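Local structure of Afp3 (Serratia entomophila, 6RBN) at residues D[293-298]-D[326-331]; D[303-308]-D[322-327]. The protein probably forms part of the contractile helical sheath around the inner tube of the anti-feeding prophage, a contractile injection system. All blocks are in the same frame, centred on the assembly; numbering follows the deposited sequence.

Contact 1 (D[293-298]-D[326-331]); sequences NVVLNG and SDRGLV
A two-stranded antiparallel hairpin, 322-325 with 329-332, carries a classic beta bulge in which R328 and G329 both face F325; strand 329-332 is met by the loop 293-298 through a single beta bridge, V295 to V331. The bridge has one strong bond. L296 N donates to L330 O at 2.8 Å, almost straight (169° at the hydrogen) and nearly along the C=O axis. Two CA-H...O contacts flank it: V295 CA leans on the same L330 O at 3.3 Å, and V331 CA on V294 O at 3.6 Å. L330 O is thus gripped by an N-H and touched by a C-H from consecutive residues. V295, with CG1 anti to its backbone N, turns CG2 obliquely to CG2 of V331, 3.8 Å away, while CG1 lies against R328 O. The same V331 CG2 sits 3.9 Å above the centre of the R328 guanidinium plane, covering one face, and V331 CG1 rests on N293 CA. R328 points its CB toward the loop and bends at chi3 (71°), which brings NH2 to 2.9 Å from N293 O, with that oxygen near the guanidinium plane at its edge. The N293 amide plane is inclined 52° to the guanidinium. L296 reaches past L330 O so that CD1 approaches L330 CB, and it also packs on V277 of helix 271-284, tying hairpin and helix through the loop. N268 of the chain of Afp2 packs on both N293 and R328. V331 CG2 lies over the guanidinium face while N293 O comes to its edge, where its partial negative charge would probably help to stabilise the cation.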
ATOM      1  N   ASN D 293      40.102  41.620  32.452  1.00 72.27           N
ATOM      2  CA  ASN D 293      39.214  42.717  32.820  1.00 72.27           C
ATOM      3  C   ASN D 293      38.386  42.373  34.046  1.00 72.27           C
ATOM      4  O   ASN D 293      37.291  42.917  34.216  1.00 72.27           O
ATOM      5  CB  ASN D 293      38.268  43.120  31.687  1.00 72.27           C
ATOM      6  CG  ASN D 293      38.908  44.051  30.693  1.00 72.27           C
ATOM      7  OD1 ASN D 293      39.632  44.961  31.071  1.00 72.27           O
ATOM      8  ND2 ASN D 293      38.626  43.843  29.419  1.00 72.27           N
ATOM      9  N   VAL D 294      38.869  41.498  34.891  1.00 72.62           N
ATOM     10  CA  VAL D 294      38.118  41.051  36.053  1.00 72.62           C
ATOM     11  C   VAL D 294      38.407  41.993  37.207  1.00 72.62           C
ATOM     12  O   VAL D 294      39.567  42.291  37.508  1.00 72.62           O
ATOM     13  CB  VAL D 294      38.480  39.597  36.400  1.00 72.62           C
ATOM     14  CG1 VAL D 294      37.701  39.122  37.616  1.00 72.62           C
ATOM     15  CG2 VAL D 294      38.219  38.696  35.210  1.00 72.62           C
ATOM     16  N   VAL D 295      37.353  42.480  37.845  1.00 72.81           N
ATOM     17  CA  VAL D 295      37.478  43.330  39.017  1.00 72.81           C
ATOM     18  C   VAL D 295      37.684  42.440  40.233  1.00 72.81           C
ATOM     19  O   VAL D 295      36.908  41.506  40.469  1.00 72.81           O
ATOM     20  CB  VAL D 295      36.241  44.225  39.181  1.00 72.81           C
ATOM     21  CG1 VAL D 295      36.340  45.049  40.446  1.00 72.81           C
ATOM     22  CG2 VAL D 295      36.082  45.120  37.973  1.00 72.81           C
ATOM     23  N   LEU D 296      38.731  42.720  41.001  1.00 74.94           N
ATOM     24  CA  LEU D 296      39.108  41.875  42.125  1.00 74.94           C
ATOM     25  C   LEU D 296      38.171  42.129  43.299  1.00 74.94           C
ATOM     26  O   LEU D 296      38.086  43.253  43.799  1.00 74.94           O
ATOM     27  CB  LEU D 296      40.555  42.148  42.521  1.00 74.94           C
ATOM     28  CG  LEU D 296      41.604  41.858  41.446  1.00 74.94           C
ATOM     29  CD1 LEU D 296      42.978  42.292  41.908  1.00 74.94           C
ATOM     30  CD2 LEU D 296      41.605  40.396  41.083  1.00 74.94           C
ATOM     31  N   ASN D 297      37.472  41.086  43.740  1.00 79.25           N
ATOM     32  CA  ASN D 297      36.608  41.191  44.903  1.00 79.25           C
ATOM     33  C   ASN D 297      37.439  41.148  46.177  1.00 79.25           C
ATOM     34  O   ASN D 297      38.611  40.767  46.169  1.00 79.25           O
ATOM     35  CB  ASN D 297      35.582  40.061  44.924  1.00 79.25           C
ATOM     36  CG  ASN D 297      34.588  40.159  43.800  1.00 79.25           C
ATOM     37  OD1 ASN D 297      34.116  41.244  43.464  1.00 79.25           O
ATOM     38  ND2 ASN D 297      34.258  39.022  43.206  1.00 79.25           N
ATOM     39  N   GLY D 298      36.820  41.541  47.284  1.00 82.36           N
ATOM     40  CA  GLY D 298      37.555  41.511  48.530  1.00 82.36           C
ATOM     41  C   GLY D 298      38.309  42.797  48.781  1.00 82.36           C
ATOM     42  O   GLY D 298      37.788  43.740  49.384  1.00 82.36           O
ATOM     43  N   SER D 326      38.936  54.348  38.715  1.00 78.93           N
ATOM     44  CA  SER D 326      38.104  54.981  39.734  1.00 78.93           C
ATOM     45  C   SER D 326      36.656  54.519  39.646  1.00 78.93           C
ATOM     46  O   SER D 326      35.975  54.392  40.671  1.00 78.93           O
ATOM     47  CB  SER D 326      38.185  56.500  39.600  1.00 78.93           C
ATOM     48  OG  SER D 326      37.601  56.927  38.384  1.00 78.93           O
ATOM     49  N   ASP D 327      36.165  54.263  38.437  1.00 80.11           N
ATOM     50  CA  ASP D 327      34.780  53.833  38.286  1.00 80.11           C
ATOM     51  C   ASP D 327      34.614  52.346  38.573  1.00 80.11           C
ATOM     52  O   ASP D 327      33.525  51.901  38.953  1.00 80.11           O
ATOM     53  CB  ASP D 327      34.273  54.184  36.886  1.00 80.11           C
ATOM     54  CG  ASP D 327      35.174  53.661  35.782  1.00 80.11           C
ATOM     55  OD1 ASP D 327      36.273  53.152  36.084  1.00 80.11           O
ATOM     56  OD2 ASP D 327      34.775  53.749  34.603  1.00 80.11           O
ATOM     57  N   ARG D 328      35.672  51.561  38.396  1.00 75.11           N
ATOM     58  CA  ARG D 328      35.560  50.111  38.478  1.00 75.11           C
ATOM     59  C   ARG D 328      36.177  49.517  39.735  1.00 75.11           C
ATOM     60  O   ARG D 328      35.577  48.626  40.338  1.00 75.11           O
ATOM     61  CB  ARG D 328      36.210  49.467  37.251  1.00 75.11           C
ATOM     62  CG  ARG D 328      35.553  49.863  35.948  1.00 75.11           C
ATOM     63  CD  ARG D 328      36.229  49.216  34.760  1.00 75.11           C
ATOM     64  NE  ARG D 328      35.974  47.783  34.700  1.00 75.11           N
ATOM     65  CZ  ARG D 328      36.583  46.958  33.858  1.00 75.11           C
ATOM     66  NH1 ARG D 328      37.488  47.425  33.011  1.00 75.11           N
ATOM     67  NH2 ARG D 328      36.290  45.666  33.865  1.00 75.11           N
ATOM     68  N   GLY D 329      37.353  49.980  40.142  1.00 75.04           N
ATOM     69  CA  GLY D 329      38.017  49.420  41.301  1.00 75.04           C
ATOM     70  C   GLY D 329      39.400  48.905  40.973  1.00 75.04           C
ATOM     71  O   GLY D 329      40.199  49.626  40.373  1.00 75.04           O
ATOM     72  N   LEU D 330      39.695  47.661  41.342  1.00 75.58           N
ATOM     73  CA  LEU D 330      40.982  47.039  41.043  1.00 75.58           C
ATOM     74  C   LEU D 330      40.774  46.037  39.922  1.00 75.58           C
ATOM     75  O   LEU D 330      40.117  45.011  40.117  1.00 75.58           O
ATOM     76  CB  LEU D 330      41.580  46.360  42.270  1.00 75.58           C
ATOM     77  CG  LEU D 330      42.041  47.288  43.386  1.00 75.58           C
ATOM     78  CD1 LEU D 330      42.562  46.479  44.551  1.00 75.58           C
ATOM     79  CD2 LEU D 330      43.100  48.224  42.864  1.00 75.58           C
ATOM     80  N   VAL D 331      41.342  46.328  38.759  1.00 72.14           N
ATOM     81  CA  VAL D 331      41.171  45.513  37.565  1.00 72.14           C
ATOM     82  C   VAL D 331      42.522  44.931  37.189  1.00 72.14           C
ATOM     83  O   VAL D 331      43.514  45.660  37.097  1.00 72.14           O
ATOM     84  CB  VAL D 331      40.589  46.355  36.412  1.00 72.14           C
ATOM     85  CG1 VAL D 331      40.459  45.533  35.150  1.00 72.14           C
ATOM     86  CG2 VAL D 331      39.251  46.937  36.803  1.00 72.14           C
TER

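Contact 2 (D[303-308]-D[322-327]); sequences SVRVTN and IRHFSD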
ATOM      1  N   SER D 303      49.334  48.323  46.701  1.00 84.61           N
ATOM      2  CA  SER D 303      50.375  48.984  47.479  1.00 84.61           C
ATOM      3  C   SER D 303      51.049  50.099  46.690  1.00 84.61           C
ATOM      4  O   SER D 303      51.497  51.091  47.275  1.00 84.61           O
ATOM      5  CB  SER D 303      51.411  47.964  47.940  1.00 84.61           C
ATOM      6  OG  SER D 303      52.127  47.447  46.838  1.00 84.61           O
ATOM      7  N   VAL D 304      51.153  49.949  45.372  1.00 82.92           N
ATOM      8  CA  VAL D 304      51.768  50.943  44.501  1.00 82.92           C
ATOM      9  C   VAL D 304      50.793  51.251  43.377  1.00 82.92           C
ATOM     10  O   VAL D 304      50.390  50.346  42.637  1.00 82.92           O
ATOM     11  CB  VAL D 304      53.110  50.461  43.922  1.00 82.92           C
ATOM     12  CG1 VAL D 304      53.633  51.456  42.906  1.00 82.92           C
ATOM     13  CG2 VAL D 304      54.133  50.259  45.022  1.00 82.92           C
ATOM     14  N   ARG D 305      50.411  52.518  43.243  1.00 80.46           N
ATOM     15  CA  ARG D 305      49.555  52.938  42.140  1.00 80.46           C
ATOM     16  C   ARG D 305      50.428  53.160  40.914  1.00 80.46           C
ATOM     17  O   ARG D 305      51.248  54.081  40.884  1.00 80.46           O
ATOM     18  CB  ARG D 305      48.775  54.196  42.505  1.00 80.46           C
ATOM     19  CG  ARG D 305      47.801  53.989  43.646  1.00 80.46           C
ATOM     20  CD  ARG D 305      47.060  55.264  43.965  1.00 80.46           C
ATOM     21  NE  ARG D 305      46.159  55.642  42.884  1.00 80.46           N
ATOM     22  CZ  ARG D 305      44.888  55.269  42.816  1.00 80.46           C
ATOM     23  NH1 ARG D 305      44.369  54.519  43.775  1.00 80.46           N
ATOM     24  NH2 ARG D 305      44.133  55.653  41.798  1.00 80.46           N
ATOM     25  N   VAL D 306      50.253  52.315  39.905  1.00 78.87           N
ATOM     26  CA  VAL D 306      51.151  52.262  38.758  1.00 78.87           C
ATOM     27  C   VAL D 306      50.614  53.160  37.651  1.00 78.87           C
ATOM     28  O   VAL D 306      49.446  53.060  37.268  1.00 78.87           O
ATOM     29  CB  VAL D 306      51.322  50.814  38.275  1.00 78.87           C
ATOM     30  CG1 VAL D 306      52.145  50.750  37.018  1.00 78.87           C
ATOM     31  CG2 VAL D 306      51.966  49.976  39.358  1.00 78.87           C
ATOM     32  N   THR D 307      51.471  54.041  37.135  1.00 81.17           N
ATOM     33  CA  THR D 307      51.100  54.943  36.058  1.00 81.17           C
ATOM     34  C   THR D 307      51.163  54.225  34.712  1.00 81.17           C
ATOM     35  O   THR D 307      51.496  53.043  34.623  1.00 81.17           O
ATOM     36  CB  THR D 307      52.017  56.162  36.038  1.00 81.17           C
ATOM     37  OG1 THR D 307      53.336  55.760  35.657  1.00 81.17           O
ATOM     38  CG2 THR D 307      52.097  56.765  37.411  1.00 81.17           C
ATOM     39  N   ASN D 308      50.832  54.959  33.647  1.00 83.07           N
ATOM     40  CA  ASN D 308      50.946  54.396  32.305  1.00 83.07           C
ATOM     41  C   ASN D 308      52.399  54.325  31.855  1.00 83.07           C
ATOM     42  O   ASN D 308      52.796  53.380  31.168  1.00 83.07           O
ATOM     43  CB  ASN D 308      50.134  55.219  31.305  1.00 83.07           C
ATOM     44  CG  ASN D 308      48.645  55.043  31.477  1.00 83.07           C
ATOM     45  OD1 ASN D 308      48.166  53.945  31.745  1.00 83.07           O
ATOM     46  ND2 ASN D 308      47.900  56.125  31.302  1.00 83.07           N
ATOM     47  N   ILE D 322      48.345  45.052  37.949  1.00 73.72           N
ATOM     48  CA  ILE D 322      47.046  45.279  38.575  1.00 73.72           C
ATOM     49  C   ILE D 322      46.841  46.785  38.672  1.00 73.72           C
ATOM     50  O   ILE D 322      47.537  47.463  39.435  1.00 73.72           O
ATOM     51  CB  ILE D 322      46.976  44.637  39.968  1.00 73.72           C
ATOM     52  CG1 ILE D 322      47.361  43.160  39.916  1.00 73.72           C
ATOM     53  CG2 ILE D 322      45.586  44.800  40.544  1.00 73.72           C
ATOM     54  CD1 ILE D 322      46.450  42.324  39.085  1.00 73.72           C
ATOM     55  N   ARG D 323      45.888  47.312  37.915  1.00 74.61           N
ATOM     56  CA  ARG D 323      45.638  48.744  37.849  1.00 74.61           C
ATOM     57  C   ARG D 323      44.415  49.115  38.673  1.00 74.61           C
ATOM     58  O   ARG D 323      43.556  48.280  38.965  1.00 74.61           O
ATOM     59  CB  ARG D 323      45.433  49.198  36.402  1.00 74.61           C
ATOM     60  CG  ARG D 323      46.660  49.084  35.533  1.00 74.61           C
ATOM     61  CD  ARG D 323      47.685  50.129  35.902  1.00 74.61           C
ATOM     62  NE  ARG D 323      47.170  51.478  35.708  1.00 74.61           N
ATOM     63  CZ  ARG D 323      47.226  52.140  34.558  1.00 74.61           C
ATOM     64  NH1 ARG D 323      47.780  51.580  33.496  1.00 74.61           N
ATOM     65  NH2 ARG D 323      46.732  53.364  34.471  1.00 74.61           N
ATOM     66  N   HIS D 324      44.345  50.387  39.047  1.00 75.47           N
ATOM     67  CA  HIS D 324      43.187  50.941  39.731  1.00 75.47           C
ATOM     68  C   HIS D 324      42.468  51.913  38.813  1.00 75.47           C
ATOM     69  O   HIS D 324      43.065  52.883  38.335  1.00 75.47           O
ATOM     70  CB  HIS D 324      43.580  51.647  41.028  1.00 75.47           C
ATOM     71  CG  HIS D 324      42.407  52.108  41.837  1.00 75.47           C
ATOM     72  ND1 HIS D 324      41.782  53.316  41.619  1.00 75.47           N
ATOM     73  CD2 HIS D 324      41.742  51.519  42.857  1.00 75.47           C
ATOM     74  CE1 HIS D 324      40.782  53.452  42.471  1.00 75.47           C
ATOM     75  NE2 HIS D 324      40.736  52.376  43.235  1.00 75.47           N
ATOM     76  N   PHE D 325      41.193  51.648  38.563  1.00 74.80           N
ATOM     77  CA  PHE D 325      40.316  52.552  37.838  1.00 74.80           C
ATOM     78  C   PHE D 325      39.254  53.055  38.802  1.00 74.80           C
ATOM     79  O   PHE D 325      38.746  52.282  39.621  1.00 74.80           O
ATOM     80  CB  PHE D 325      39.681  51.851  36.639  1.00 74.80           C
ATOM     81  CG  PHE D 325      40.670  51.458  35.585  1.00 74.80           C
ATOM     82  CD1 PHE D 325      41.134  52.388  34.673  1.00 74.80           C
ATOM     83  CD2 PHE D 325      41.143  50.162  35.513  1.00 74.80           C
ATOM     84  CE1 PHE D 325      42.049  52.029  33.705  1.00 74.80           C
ATOM     85  CE2 PHE D 325      42.058  49.800  34.550  1.00 74.80           C
ATOM     86  CZ  PHE D 325      42.509  50.735  33.645  1.00 74.80           C
ATOM     87  N   SER D 326      38.936  54.348  38.715  1.00 78.93           N
ATOM     88  CA  SER D 326      38.104  54.981  39.734  1.00 78.93           C
ATOM     89  C   SER D 326      36.656  54.519  39.646  1.00 78.93           C
ATOM     90  O   SER D 326      35.975  54.392  40.671  1.00 78.93           O
ATOM     91  CB  SER D 326      38.185  56.500  39.600  1.00 78.93           C
ATOM     92  OG  SER D 326      37.601  56.927  38.384  1.00 78.93           O
ATOM     93  N   ASP D 327      36.165  54.263  38.437  1.00 80.11           N
ATOM     94  CA  ASP D 327      34.780  53.833  38.286  1.00 80.11           C
ATOM     95  C   ASP D 327      34.614  52.346  38.573  1.00 80.11           C
ATOM     96  O   ASP D 327      33.525  51.901  38.953  1.00 80.11           O
ATOM     97  CB  ASP D 327      34.273  54.184  36.886  1.00 80.11           C
ATOM     98  CG  ASP D 327      35.174  53.661  35.782  1.00 80.11           C
ATOM     99  OD1 ASP D 327      36.273  53.152  36.084  1.00 80.11           O
ATOM    100  OD2 ASP D 327      34.775  53.749  34.603  1.00 80.11           O
TER
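Strand 322-325 starts at I322, whose side chain leads away from 303-308. R323 follows and makes the two hydrogen bonds of the contact. Its chain folds back at chi2 and chi3, and the guanidinium arrives end-on at OD1 of N308, the amide plane turned 66° from the guanidinium plane. Both terminal nitrogens donate to that one atom: R323 NH1 to N308 OD1 at 3.0 Å, in the carbonyl plane, and R323 NH2 to N308 OD1 at 3.1 Å, from above that plane. V306 O and T307 O lie over one face of the guanidinium; V306 O is 3.2 Å from R323 NE, at too poor an angle for a hydrogen bond. R323 NH1 also bonds Q311 OE1, so the arginine ties together N308 and Q311 of the short helix 308-311, before which T307 holds the N-cap position, its OG1 making a weak hydrogen bond to Q310 N. Within the subtilisin-like sheath domain, this joins strand 322-325 of the hairpin to the connection between strand 301-302 and that helix. H324 sends its ring out with CG anti to the backbone N (chi1 -174°), so that one ring face meets the tip of R305. R305 NH1 stands 3.5 Å above the ring plane, offset toward the rim, with guanidinium and ring 58° apart, while R305 NH2 lies 3.3 Å from H324 ND1. R305 NH2 hydrogen-bonds Q96 O of the chain of Afp2.

Overall arrangement
Contacts 1 and 2 use successive strands of one hairpin, and their centres lie about 10 Å apart. Its turn residues S326 and D327 belong to both. Between the strands, V331 N probably hydrogen-bonds R323 O at 3.0 Å, linking the residue that meets loop 293-298 to the one that holds N308. The H324 ring is shared too: it faces R305 in contact 2, while its CD2 packs against L330 CD2 at 3.6 Å. L296 CD1 of contact 1 reaches I322 CG2 at 3.9 Å. Both contacts also border the chain of Afp2, and contact 2 additionally touches a second copy of Afp3, placing the hairpin at subunit interfaces of the extended sheath.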